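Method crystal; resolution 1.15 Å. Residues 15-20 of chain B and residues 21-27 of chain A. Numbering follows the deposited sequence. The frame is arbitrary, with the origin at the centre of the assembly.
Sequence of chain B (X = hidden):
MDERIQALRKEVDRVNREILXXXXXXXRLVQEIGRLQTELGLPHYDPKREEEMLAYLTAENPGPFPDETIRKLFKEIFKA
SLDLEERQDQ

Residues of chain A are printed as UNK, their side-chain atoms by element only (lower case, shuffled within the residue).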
# COMPACT_ATOMS: atom_id res chain seq x y z
N VAL B 15 -10.75 4.58 -0.12
CA VAL B 15 -9.73 3.64 -0.52
C VAL B 15 -8.43 3.87 0.27
O VAL B 15 -7.79 2.91 0.69
CB VAL B 15 -9.49 3.72 -2.04
CG1 VAL B 15 -8.28 2.89 -2.44
CG2 VAL B 15 -10.73 3.21 -2.78
N ASN B 16 -8.06 5.13 0.46
CA ASN B 16 -6.86 5.44 1.24
C ASN B 16 -6.97 4.84 2.64
O ASN B 16 -6.02 4.25 3.15
CB ASN B 16 -6.67 6.95 1.42
CG ASN B 16 -6.10 7.64 0.19
OD1 ASN B 16 -5.54 7.01 -0.71
ND2 ASN B 16 -6.21 8.96 0.17
N ARG B 17 -8.13 5.03 3.27
CA ARG B 17 -8.34 4.51 4.61
C ARG B 17 -8.28 2.99 4.64
O ARG B 17 -7.75 2.40 5.58
CB ARG B 17 -9.66 5.04 5.18
CG ARG B 17 -9.56 6.51 5.59
CD ARG B 17 -10.84 7.05 6.20
NE ARG B 17 -10.61 8.36 6.82
CZ ARG B 17 -11.09 9.51 6.37
NH1 ARG B 17 -11.85 9.55 5.28
NH2 ARG B 17 -10.79 10.64 7.00
N GLU B 18 -8.81 2.35 3.60
CA GLU B 18 -8.75 0.89 3.54
C GLU B 18 -7.30 0.43 3.38
O GLU B 18 -6.89 -0.56 3.98
CB GLU B 18 -9.59 0.37 2.37
CG GLU B 18 -11.10 0.49 2.57
CD GLU B 18 -11.89 -0.13 1.44
OE1 GLU B 18 -11.57 -1.27 1.05
OE2 GLU B 18 -12.84 0.52 0.94
N ILE B 19 -6.53 1.14 2.57
CA ILE B 19 -5.13 0.78 2.39
C ILE B 19 -4.39 0.93 3.72
O ILE B 19 -3.56 0.09 4.07
CB ILE B 19 -4.47 1.65 1.28
CG1 ILE B 19 -5.06 1.28 -0.08
CG2 ILE B 19 -2.96 1.45 1.27
CD1 ILE B 19 -4.67 2.22 -1.20
N LEU B 20 -4.68 1.99 4.46
CA LEU B 20 -4.04 2.19 5.76
C LEU B 20 -4.37 1.02 6.69
O LEU B 20 -3.51 0.51 7.41
CB LEU B 20 -4.49 3.51 6.39
CG LEU B 20 -4.02 3.78 7.83
CD1 LEU B 20 -2.49 3.83 7.90
CD2 LEU B 20 -4.62 5.09 8.31
N UNK A 21 -5.48 -5.17 -4.88
CA UNK A 21 -6.80 -4.81 -5.38
C UNK A 21 -7.12 -3.35 -5.06
O UNK A 21 -7.62 -2.62 -5.91
c UNK A 21 -12.74 -6.73 -4.72
c UNK A 21 -7.87 -5.72 -4.76
n UNK A 21 -12.63 -7.77 -3.91
c UNK A 21 -9.29 -5.36 -5.18
c UNK A 21 -10.31 -6.32 -4.58
n UNK A 21 -13.93 -6.39 -5.20
n UNK A 21 -11.66 -6.02 -5.06
N UNK A 22 -6.85 -2.93 -3.82
CA UNK A 22 -7.13 -1.56 -3.42
C UNK A 22 -6.24 -0.54 -4.13
O UNK A 22 -6.71 0.54 -4.49
c UNK A 22 -8.29 -1.71 -1.11
c UNK A 22 -8.83 -3.09 -1.46
c UNK A 22 -7.01 -1.42 -1.90
c UNK A 22 -9.33 -0.64 -1.40
N UNK A 23 -4.97 -0.88 -4.34
CA UNK A 23 -4.09 0.03 -5.05
C UNK A 23 -4.61 0.21 -6.47
O UNK A 23 -4.64 1.32 -7.00
c UNK A 23 -0.54 -1.26 -4.06
c UNK A 23 -1.53 0.96 -3.46
c UNK A 23 -1.83 -0.49 -3.83
c UNK A 23 -2.67 -0.53 -5.11
N UNK A 24 -5.03 -0.88 -7.09
CA UNK A 24 -5.54 -0.83 -8.45
C UNK A 24 -6.83 -0.00 -8.51
O UNK A 24 -7.03 0.77 -9.45
o UNK A 24 -4.53 -2.94 -9.03
c UNK A 24 -5.77 -2.24 -8.97
N UNK A 25 -7.69 -0.17 -7.52
CA UNK A 25 -8.93 0.61 -7.47
C UNK A 25 -8.58 2.09 -7.36
O UNK A 25 -9.20 2.93 -8.02
o UNK A 25 -11.39 -0.24 -4.07
o UNK A 25 -13.07 0.94 -4.84
c UNK A 25 -11.01 1.05 -6.04
c UNK A 25 -9.79 0.18 -6.28
c UNK A 25 -11.88 0.54 -4.91
N UNK A 26 -7.60 2.41 -6.52
CA UNK A 26 -7.19 3.80 -6.35
C UNK A 26 -6.70 4.35 -7.69
O UNK A 26 -6.98 5.50 -8.04
c UNK A 26 -5.91 5.36 -4.83
n UNK A 26 -4.41 9.18 -3.49
c UNK A 26 -6.09 3.93 -5.30
n UNK A 26 -3.80 7.85 -5.24
c UNK A 26 -4.74 5.55 -3.88
n UNK A 26 -4.73 6.91 -3.35
c UNK A 26 -4.29 7.97 -4.02
N UNK A 27 -5.96 3.53 -8.43
CA UNK A 27 -5.45 3.94 -9.72
C UNK A 27 -6.57 4.29 -10.69
O UNK A 27 -6.50 5.31 -11.39
O HOH W 1 -12.60 -1.29 -1.93

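Position 21 carries seven side-chain atoms: three carbons in a row, a nitrogen, then a carbon bearing two more nitrogens. That guanidinium makes it arginine. Extended throughout, the chain stays out of reach of chain B, so A:Arg21 takes no part in the contact; its O accepts from the N of position 25 at 2.9 Å within its own helix.

Position 22 has four carbons, forked at the second, and its CA-to-CB bond points toward chain B. The CB lies 3.8 Å from B:Ile19 CG1. A fork at the second carbon means leucine. One methyl of A:Leu22, CD1, reaches B:Val15 CG1 at 3.8 Å and also sits 3.4 Å from B:Glu18 OE1, so the aliphatic group packs right up to a carboxylate. A:Leu22 O is 3.5 Å from B:Val15 CG1, which shows how closely valine fits against the opposing helix.

Position 23 repeats the pattern, four carbons forked at the second, but its CA-to-CB bond points away. The end nevertheless comes nearer, with a terminal carbon 4.1 Å from B:Ile19 CD1. This too is leucine, and the carbon is CD2 of A:Leu23.

Position 24 holds one carbon and one oxygen, out of reach of chain B: serine. The hydroxyl of A:Ser24 is hydrogen-bonded to a residue just outside the stretches.

Position 25 shows three carbons, the third carrying two oxygens and lying 3.6 Å from B:Val15 CG2; the CA-to-CB bond points toward chain B. A carboxylate whose carbon is third in the side chain is glutamate. The water O lies 2.7 Å from A:Glu25 OE1 and 3.2 Å from B:Glu18 OE1; it is placed to donate to either, though it has more acceptors in reach than protons. The water sits between the two carboxylates.

Position 26 again has three carbons, a nitrogen and a carbon with two nitrogens, and its CA-to-CB bond points toward chain B. The chain nitrogen lies 2.8 Å from B:Asn16 OD1, and CB 3.7 Å from B:Val15 CG1. It is arginine. A:Arg26 NE donates to B:Asn16 OD1, nearly straight at 169°, with the oxygen at the guanidinium edge near its plane.

Position 27 has no side-chain atoms, hence glycine; A:Gly27 N donates to A:Leu23 O at 2.9 Å, continuing the helix.

The contact joins two nearly antiparallel helices, their axes 9.7 Å apart at closest approach and 160° between directions, burying 377 Å². B:Val15 and B:Ile19, one turn apart, form an apolar strip against A:Leu22, with A:Leu23 and the aliphatic part of A:Arg26 extending it. The direct hydrogen bond and the water between the two carboxylates add polar contacts to this packing. The rule is economical: pack carbon along the strip, and set one well-aligned hydrogen bond beside it, with a water near the acids.

Chain A (21-27) RLLSERG
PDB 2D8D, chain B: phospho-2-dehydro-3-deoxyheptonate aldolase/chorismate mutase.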